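Local coordinates for glycoside hydrolase family 16 protein (Akkermansia muciniphila, PDB 6T2N) that is a family 16 glycoside hydrolase that probably acts as an endo-beta-galactosidase, cutting within mucin O-glycan chains to begin their breakdown, at residues K141-F145 and F263-L269; G173-N177 and S205-A209; V193-F197 and V245-D249. One frame throughout, in Å; residues are numbered along the deposited sequence.

Contact 1. Residues K141-F145 and F263-L269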
loop_
_atom_site.group_PDB
_atom_site.type_symbol
_atom_site.label_atom_id
_atom_site.label_comp_id
_atom_site.label_asym_id
_atom_site.label_seq_id
_atom_site.Cartn_x
_atom_site.Cartn_y
_atom_site.Cartn_z
ATOM N N LYS A 141 -0.569 10.882 8.136
ATOM C CA LYS A 141 -1.932 11.112 7.588
ATOM C C LYS A 141 -2.769 9.824 7.511
ATOM O O LYS A 141 -2.346 8.829 6.845
ATOM C CB LYS A 141 -1.829 11.674 6.174
ATOM C CG LYS A 141 -3.161 12.088 5.575
ATOM C CD LYS A 141 -3.564 13.463 6.037
ATOM C CE LYS A 141 -4.870 13.895 5.426
ATOM N NZ LYS A 141 -5.984 13.490 6.311
ATOM N N ASN A 142 -3.961 9.876 8.109
ATOM C CA ASN A 142 -5.055 8.875 7.946
ATOM C C ASN A 142 -6.054 9.390 6.927
ATOM O O ASN A 142 -6.264 10.572 6.899
ATOM C CB ASN A 142 -5.824 8.666 9.231
ATOM C CG ASN A 142 -4.925 8.185 10.330
ATOM O OD1 ASN A 142 -5.296 8.292 11.488
ATOM N ND2 ASN A 142 -3.755 7.669 9.974
ATOM N N PHE A 143 -6.614 8.511 6.116
ATOM C CA PHE A 143 -7.622 8.864 5.089
ATOM C C PHE A 143 -8.937 8.239 5.515
ATOM O O PHE A 143 -8.866 7.089 5.999
ATOM C CB PHE A 143 -7.177 8.348 3.722
ATOM C CG PHE A 143 -5.792 8.791 3.343
ATOM C CD1 PHE A 143 -5.587 10.031 2.760
ATOM C CD2 PHE A 143 -4.697 7.984 3.599
ATOM C CE1 PHE A 143 -4.305 10.452 2.431
ATOM C CE2 PHE A 143 -3.418 8.413 3.278
ATOM C CZ PHE A 143 -3.228 9.647 2.705
ATOM N N MET A 144 -10.058 8.961 5.389
ATOM C CA MET A 144 -11.423 8.365 5.614
ATOM C C MET A 144 -12.463 8.922 4.652
ATOM O O MET A 144 -13.018 9.947 4.900
ATOM C CB MET A 144 -11.943 8.568 7.031
ATOM C CG MET A 144 -13.078 7.646 7.323
ATOM S SD MET A 144 -13.286 7.454 9.098
ATOM C CE MET A 144 -15.062 7.207 9.189
ATOM N N PHE A 145 -12.691 8.188 3.596
ATOM C CA PHE A 145 -13.568 8.553 2.465
ATOM C C PHE A 145 -12.769 9.552 1.609
ATOM O O PHE A 145 -12.229 10.651 2.058
ATOM C CB PHE A 145 -14.985 9.012 2.908
ATOM C CG PHE A 145 -15.701 8.084 3.871
ATOM C CD1 PHE A 145 -15.613 6.706 3.725
ATOM C CD2 PHE A 145 -16.403 8.588 4.944
ATOM C CE1 PHE A 145 -16.174 5.859 4.653
ATOM C CE2 PHE A 145 -16.988 7.736 5.862
ATOM C CZ PHE A 145 -16.882 6.373 5.705
ATOM N N PHE A 263 -14.189 -0.963 7.192
ATOM C CA PHE A 263 -13.981 -0.058 6.030
ATOM C C PHE A 263 -14.627 1.319 6.236
ATOM O O PHE A 263 -14.627 2.129 5.291
ATOM C CB PHE A 263 -14.464 -0.755 4.759
ATOM C CG PHE A 263 -13.560 -1.894 4.373
ATOM C CD1 PHE A 263 -12.188 -1.670 4.224
ATOM C CD2 PHE A 263 -14.064 -3.164 4.140
ATOM C CE1 PHE A 263 -11.336 -2.686 3.863
ATOM C CE2 PHE A 263 -13.207 -4.189 3.790
ATOM C CZ PHE A 263 -11.845 -3.942 3.659
ATOM N N ARG A 264 -15.167 1.589 7.427
ATOM C CA ARG A 264 -15.660 2.947 7.806
ATOM C C ARG A 264 -14.797 3.431 8.979
ATOM O O ARG A 264 -15.293 4.073 9.886
ATOM C CB ARG A 264 -17.162 2.923 8.144
ATOM C CG ARG A 264 -18.058 2.253 7.101
ATOM C CD ARG A 264 -19.562 2.290 7.441
ATOM N NE ARG A 264 -20.466 2.028 6.289
ATOM C CZ ARG A 264 -21.492 1.158 6.267
ATOM N NH1 ARG A 264 -21.805 0.461 7.355
ATOM N NH2 ARG A 264 -22.187 0.963 5.139
ATOM N N THR A 265 -13.531 3.076 8.976
ATOM C CA THR A 265 -12.536 3.613 9.922
ATOM C C THR A 265 -11.459 4.216 9.050
ATOM O O THR A 265 -11.455 3.969 7.846
ATOM C CB THR A 265 -12.069 2.532 10.907
ATOM O OG1 THR A 265 -11.315 1.475 10.293
ATOM C CG2 THR A 265 -13.276 1.950 11.610
ATOM N N PRO A 266 -10.563 5.055 9.614
ATOM C CA PRO A 266 -9.443 5.589 8.837
ATOM C C PRO A 266 -8.386 4.521 8.522
ATOM O O PRO A 266 -8.156 3.533 9.280
ATOM C CB PRO A 266 -8.923 6.723 9.716
ATOM C CG PRO A 266 -9.290 6.307 11.116
ATOM C CD PRO A 266 -10.602 5.566 10.993
ATOM N N PHE A 267 -7.771 4.732 7.368
ATOM C CA PHE A 267 -6.761 3.825 6.757
ATOM C C PHE A 267 -5.451 4.589 6.497
ATOM O O PHE A 267 -5.527 5.739 5.996
ATOM C CB PHE A 267 -7.387 3.237 5.489
ATOM C CG PHE A 267 -8.067 1.914 5.678
ATOM C CD1 PHE A 267 -9.301 1.845 6.261
ATOM C CD2 PHE A 267 -7.459 0.747 5.281
ATOM C CE1 PHE A 267 -9.934 0.622 6.434
ATOM C CE2 PHE A 267 -8.080 -0.475 5.445
ATOM C CZ PHE A 267 -9.324 -0.535 6.029
ATOM N N TYR A 268 -4.283 4.010 6.798
ATOM C CA TYR A 268 -2.986 4.686 6.460
ATOM C C TYR A 268 -2.348 4.009 5.256
ATOM O O TYR A 268 -2.711 2.879 4.911
ATOM C CB TYR A 268 -2.027 4.832 7.636
ATOM C CG TYR A 268 -1.599 3.519 8.198
ATOM C CD1 TYR A 268 -0.555 2.839 7.612
ATOM C CD2 TYR A 268 -2.268 2.935 9.270
ATOM C CE1 TYR A 268 -0.141 1.615 8.107
ATOM C CE2 TYR A 268 -1.893 1.689 9.762
ATOM C CZ TYR A 268 -0.820 1.030 9.172
ATOM O OH TYR A 268 -0.372 -0.192 9.590
ATOM N N LEU A 269 -1.517 4.785 4.562
ATOM C CA LEU A 269 -1.010 4.442 3.211
ATOM C C LEU A 269 0.437 3.959 3.284
ATOM O O LEU A 269 1.238 4.508 4.076
ATOM C CB LEU A 269 -1.104 5.637 2.272
ATOM C CG LEU A 269 -0.496 5.391 0.889
ATOM C CD1 LEU A 269 -1.164 4.234 0.163
ATOM C CD2 LEU A 269 -0.540 6.657 0.020
#
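F143 and F267 form an antiparallel hydrogen-bonded pair. F143 N donates to F267 O at 3.0 Å, and F267 N donates to F143 O at 2.9 Å. Both bonds are nearly straight. The edge of the F143 ring also meets the F267 carbonyl: CD2 of F143 is 3.4 Å from F267 O, near the ring plane. The ring has CG anti to its own carbonyl carbon (chi1 -53°). This carries it along the partner segment, where CE2 lies 3.8 Å from L269 CB. N142 turns to the other face of the sheet, and its CB meets P266 CB at 3.7 Å. Past the paired residues, M144 takes up the contact. Its SD lies beside the P266 ring, 3.8 Å from CD. M144 CG also sits over the centre of one face of the F145 ring, and that ring reaches R264 with F145 CZ 4.2 Å from R264 CB. Further out, T137 OG1 bonds both K141 O and L269 N, so one hydroxyl joins the two segments. The pairing adds the short strand 142-143 to strand 267-275 in one sheet of the GH16 beta-jelly roll. F143 meets W56 and F301 edge-to-face, and F301 belongs to strand 292-302 of the other sheet. F267 and L269 rest on L166 of strand 160-168, while F145 reaches helix 305-311.

Contact 2. Residues G173-N177 and S205-A209. Unlike the reference sequence in segment 205-209: T206 (reference Lys).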
loop_
_atom_site.group_PDB
_atom_site.type_symbol
_atom_site.label_atom_id
_atom_site.label_comp_id
_atom_site.label_asym_id
_atom_site.label_seq_id
_atom_site.Cartn_x
_atom_site.Cartn_y
_atom_site.Cartn_z
ATOM N N GLY A 173 -6.773 -5.915 15.023
ATOM C CA GLY A 173 -5.461 -6.288 14.471
ATOM C C GLY A 173 -5.677 -7.105 13.219
ATOM O O GLY A 173 -6.853 -7.512 13.004
ATOM N N TRP A 174 -4.617 -7.343 12.426
ATOM C CA TRP A 174 -4.763 -7.893 11.057
ATOM C C TRP A 174 -5.339 -9.303 11.101
ATOM O O TRP A 174 -4.934 -10.093 11.932
ATOM C CB TRP A 174 -3.425 -7.888 10.381
ATOM C CG TRP A 174 -3.499 -8.091 8.903
ATOM C CD1 TRP A 174 -3.544 -7.135 7.916
ATOM C CD2 TRP A 174 -3.505 -9.361 8.233
ATOM N NE1 TRP A 174 -3.597 -7.739 6.677
ATOM C CE2 TRP A 174 -3.574 -9.098 6.851
ATOM C CE3 TRP A 174 -3.462 -10.680 8.679
ATOM C CZ2 TRP A 174 -3.611 -10.116 5.915
ATOM C CZ3 TRP A 174 -3.455 -11.696 7.753
ATOM C CH2 TRP A 174 -3.521 -11.407 6.385
ATOM N N PRO A 175 -6.260 -9.731 10.210
ATOM C CA PRO A 175 -6.783 -8.943 9.085
ATOM C C PRO A 175 -8.106 -8.202 9.337
ATOM O O PRO A 175 -8.698 -7.657 8.386
ATOM C CB PRO A 175 -7.120 -10.009 8.029
ATOM C CG PRO A 175 -7.109 -11.342 8.767
ATOM C CD PRO A 175 -6.777 -11.098 10.225
ATOM N N VAL A 176 -8.545 -8.216 10.598
ATOM C CA VAL A 176 -9.891 -7.761 10.987
ATOM C C VAL A 176 -9.888 -6.247 10.853
ATOM O O VAL A 176 -10.941 -5.712 10.604
ATOM C CB VAL A 176 -10.242 -8.275 12.391
ATOM C CG1 VAL A 176 -11.614 -7.830 12.858
ATOM C CG2 VAL A 176 -10.153 -9.789 12.480
ATOM N N ASN A 177 -8.744 -5.592 10.962
ATOM C CA ASN A 177 -8.672 -4.113 10.889
ATOM C C ASN A 177 -9.220 -3.665 9.487
ATOM O O ASN A 177 -9.594 -2.503 9.311
ATOM C CB ASN A 177 -7.259 -3.596 11.288
ATOM C CG ASN A 177 -6.118 -4.002 10.384
ATOM O OD1 ASN A 177 -5.893 -5.190 10.136
ATOM N ND2 ASN A 177 -5.358 -3.023 9.940
ATOM N N SER A 205 -13.878 -14.609 13.808
ATOM C CA SER A 205 -12.786 -15.243 13.021
ATOM C C SER A 205 -11.780 -14.201 12.565
ATOM O O SER A 205 -12.210 -13.163 12.077
ATOM C CB SER A 205 -13.346 -15.915 11.808
ATOM O OG SER A 205 -12.317 -16.337 10.936
ATOM N N THR A 206 -10.492 -14.513 12.634
ATOM C CA THR A 206 -9.380 -13.638 12.161
ATOM C C THR A 206 -8.792 -14.226 10.884
ATOM O O THR A 206 -7.713 -13.821 10.498
ATOM C CB THR A 206 -8.339 -13.525 13.271
ATOM O OG1 THR A 206 -7.887 -14.856 13.556
ATOM C CG2 THR A 206 -8.908 -12.840 14.493
ATOM N N ARG A 207 -9.466 -15.199 10.285
ATOM C CA ARG A 207 -9.157 -15.695 8.920
ATOM C C ARG A 207 -9.458 -14.560 7.944
ATOM O O ARG A 207 -10.221 -13.665 8.311
ATOM C CB ARG A 207 -9.882 -17.012 8.607
ATOM C CG ARG A 207 -11.131 -16.890 7.742
ATOM C CD ARG A 207 -11.948 -18.182 7.676
ATOM N NE ARG A 207 -13.215 -17.926 6.995
ATOM C CZ ARG A 207 -13.323 -17.625 5.704
ATOM N NH1 ARG A 207 -12.250 -17.569 4.934
ATOM N NH2 ARG A 207 -14.502 -17.387 5.175
ATOM N N ASP A 208 -8.755 -14.569 6.811
ATOM C CA ASP A 208 -8.679 -13.493 5.782
ATOM C C ASP A 208 -9.699 -13.850 4.690
ATOM O O ASP A 208 -9.430 -14.782 3.856
ATOM C CB ASP A 208 -7.228 -13.333 5.314
ATOM C CG ASP A 208 -7.011 -12.239 4.300
ATOM O OD1 ASP A 208 -7.871 -11.327 4.218
ATOM O OD2 ASP A 208 -5.968 -12.323 3.601
ATOM N N ALA A 209 -10.891 -13.258 4.778
ATOM C CA ALA A 209 -11.964 -13.476 3.784
ATOM C C ALA A 209 -11.754 -12.394 2.750
ATOM O O ALA A 209 -12.458 -11.395 2.787
ATOM C CB ALA A 209 -13.353 -13.406 4.391
#
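P175 and D208 bring together two surface loops of the GH16 beta-jelly roll. One loop runs from strand 160-168 to strand 179-181, the other from strand 192-198 to strand 211-216. Neither segment is helix or strand, and they meet through side chains and van der Waals contacts. The peptide bond before P175 is cis. It folds W174 back on the proline, so that P175 CB sits over the centre of one face of the indole, 3.6 Å above the plane. P175 then presents its ring to the second loop, with CG 4.0 Å from D208 CB. P175 CB is also 4.1 Å from D208 OD1.

W174 has CG anti to the backbone N (chi1 -165°), which swings the six-membered ring toward D208. Its CH2 atom lies 3.8 Å from D208 OD2. Indole and carboxylate planes are 61° apart, so the two groups are not stacked. D208 also has its CG anti to the backbone N (chi1 -178°), and the carboxylate is thereby held out beside the proline and the indole. Its OD2 bonds H198 ND1, and W174 NE1 bonds E179 OE1. Both polar groups therefore have partners beyond the contact, which probably limits how far they can turn.

Within the second loop, S205 OG accepts from R207 N at 3.1 Å, making an ST turn. T206, where the reference sequence has lysine, lies within this turn. Its methyl faces V176, whose backbone O bonds Y255 OH. The two methyl carbons, V176 CG2 and T206 CG2, are 3.9 Å apart.

Contact 3. Residues V193-F197 and V245-D249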
loop_
_atom_site.group_PDB
_atom_site.type_symbol
_atom_site.label_atom_id
_atom_site.label_comp_id
_atom_site.label_asym_id
_atom_site.label_seq_id
_atom_site.Cartn_x
_atom_site.Cartn_y
_atom_site.Cartn_z
ATOM N N VAL A 193 -2.105 -6.630 -12.803
ATOM C CA VAL A 193 -2.460 -5.816 -11.602
ATOM C C VAL A 193 -3.521 -6.564 -10.784
ATOM O O VAL A 193 -4.644 -6.798 -11.343
ATOM C CB VAL A 193 -3.038 -4.441 -11.997
ATOM C CG1 VAL A 193 -3.399 -3.617 -10.778
ATOM C CG2 VAL A 193 -2.118 -3.634 -12.897
ATOM N N TYR A 194 -3.192 -6.852 -9.513
ATOM C CA TYR A 194 -4.087 -7.325 -8.434
ATOM C C TYR A 194 -4.508 -6.158 -7.554
ATOM O O TYR A 194 -3.636 -5.524 -6.995
ATOM C CB TYR A 194 -3.346 -8.305 -7.530
ATOM C CG TYR A 194 -3.070 -9.637 -8.175
ATOM C CD1 TYR A 194 -1.945 -9.836 -8.967
ATOM C CD2 TYR A 194 -3.948 -10.701 -8.019
ATOM C CE1 TYR A 194 -1.706 -11.051 -9.598
ATOM C CE2 TYR A 194 -3.719 -11.920 -8.642
ATOM C CZ TYR A 194 -2.596 -12.102 -9.437
ATOM O OH TYR A 194 -2.371 -13.310 -10.043
ATOM N N SER A 195 -5.806 -5.915 -7.399
ATOM C CA SER A 195 -6.411 -5.073 -6.330
ATOM C C SER A 195 -7.362 -5.942 -5.501
ATOM O O SER A 195 -7.977 -6.891 -6.073
ATOM C CB SER A 195 -7.098 -3.904 -6.904
ATOM O OG SER A 195 -6.451 -3.518 -8.113
ATOM N N THR A 196 -7.337 -5.746 -4.183
ATOM C CA THR A 196 -7.636 -6.828 -3.210
ATOM C C THR A 196 -8.000 -6.170 -1.878
ATOM O O THR A 196 -7.365 -5.186 -1.521
ATOM C CB THR A 196 -6.521 -7.895 -3.200
ATOM O OG1 THR A 196 -6.418 -8.588 -4.452
ATOM C CG2 THR A 196 -6.752 -9.014 -2.214
ATOM N N PHE A 197 -9.102 -6.635 -1.269
ATOM C CA PHE A 197 -9.584 -6.221 0.072
ATOM C C PHE A 197 -9.466 -7.412 1.021
ATOM O O PHE A 197 -9.633 -8.566 0.569
ATOM C CB PHE A 197 -11.014 -5.731 -0.047
ATOM C CG PHE A 197 -11.097 -4.526 -0.985
ATOM C CD1 PHE A 197 -10.968 -3.280 -0.520
ATOM C CD2 PHE A 197 -11.531 -4.734 -2.314
ATOM C CE1 PHE A 197 -11.288 -2.237 -1.353
ATOM C CE2 PHE A 197 -11.859 -3.683 -3.144
ATOM C CZ PHE A 197 -11.744 -2.436 -2.656
ATOM N N VAL A 245 -10.712 -2.685 -11.296
ATOM C CA VAL A 245 -10.166 -3.992 -10.840
ATOM C C VAL A 245 -11.166 -4.673 -9.887
ATOM O O VAL A 245 -11.591 -5.829 -10.132
ATOM C CB VAL A 245 -8.795 -3.794 -10.193
ATOM C CG1 VAL A 245 -8.089 -5.130 -10.055
ATOM C CG2 VAL A 245 -7.960 -2.833 -11.009
ATOM N N LYS A 246 -11.563 -3.973 -8.837
ATOM C CA LYS A 246 -12.428 -4.571 -7.809
ATOM C C LYS A 246 -13.258 -3.483 -7.114
ATOM O O LYS A 246 -12.761 -2.432 -6.779
ATOM C CB LYS A 246 -11.523 -5.388 -6.904
ATOM C CG LYS A 246 -12.246 -6.271 -5.936
ATOM C CD LYS A 246 -12.897 -7.454 -6.600
ATOM C CE LYS A 246 -13.965 -8.048 -5.704
ATOM N NZ LYS A 246 -14.189 -9.470 -6.013
ATOM N N SER A 247 -14.554 -3.717 -7.025
ATOM C CA SER A 247 -15.507 -2.963 -6.180
ATOM C C SER A 247 -15.846 -3.864 -4.997
ATOM O O SER A 247 -15.845 -5.077 -5.192
ATOM C CB SER A 247 -16.758 -2.625 -6.945
ATOM O OG SER A 247 -17.803 -3.558 -6.625
ATOM N N ILE A 248 -16.175 -3.269 -3.862
ATOM C CA ILE A 248 -16.792 -3.936 -2.693
ATOM C C ILE A 248 -18.021 -3.114 -2.272
ATOM O O ILE A 248 -17.927 -1.893 -2.357
ATOM C CB ILE A 248 -15.694 -4.039 -1.631
ATOM C CG1 ILE A 248 -16.137 -4.962 -0.501
ATOM C CG2 ILE A 248 -15.274 -2.679 -1.104
ATOM C CD1 ILE A 248 -15.113 -5.044 0.605
ATOM N N ASP A 249 -19.182 -3.728 -1.959
ATOM C CA ASP A 249 -20.333 -2.998 -1.350
ATOM C C ASP A 249 -20.113 -3.082 0.169
ATOM O O ASP A 249 -19.980 -4.210 0.685
ATOM C CB ASP A 249 -21.673 -3.490 -1.914
ATOM C CG ASP A 249 -22.931 -3.051 -1.166
ATOM O OD1 ASP A 249 -22.781 -2.264 -0.160
ATOM O OD2 ASP A 249 -24.070 -3.525 -1.571
#
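F197 has CG anti to its carbonyl carbon (chi1 -61°), and its ring stands out toward strand 243-249. I248 has chi1 at -168°, which sets CG2 between the backbone N and the carbonyl carbon and aims that methyl at the ring. The result is a CH-pi contact. I248 CG2 lies 4.0 Å from the centroid of the F197 ring and 16° off its normal, somewhat toward the rim. K246 approaches differently. Its CG comes to the ring edge, 3.8 Å from F197 CE2, and its backbone O also lies at that edge. The methylene part of the lysine does the touching, while its amine end leads away. An alanine at F197 would probably leave the I248 methyl without its ring face and open a gap between the two strands.

At the other end, S195 CB packs on V245 CG1 at 3.5 Å. S195 OG also lies against V245, but its hydrogen-bond partner is M182 O, just after strand 179-181. V245 and K246 together lie opposite L238 of strand 235-240, a classic beta bulge. The bulge turns two successive side chains toward strand 192-198, V245 onto S195 and K246 onto F197.

The two segments run nearly parallel, with axes 6.3 Å apart, but backbone bonds do not link them. They belong to the two different sheets of the jelly roll. Strand 192-198 is bonded to strands 179-181 and 211-216, and strand 243-249 to 235-240. F197 also rests on I236 and L238 of 235-240 and on I180 of 179-181, and I248 reaches R211 of 211-216.

Overall arrangement
Going from the N terminus, the chain first passes 141-145, which pairs with 263-269 much later in the chain. Contact 1 thus closes the longest loop, and the other two contacts are nested inside it. Contact 2 starts at 173-177 and closes at 205-209. Contact 3 starts between these, at 193-197, and closes at 245-249, so contacts 2 and 3 cross. They do not touch each other, but both touch contact 1. F267 CZ packs 3.8 Å from N177 O, and F263 CE2 lies 3.8 Å from I248 CD1. Contact 1 joins strands within one sheet, contact 2 joins two loops that connect strands of that same sheet, and contact 3 joins the two sheets.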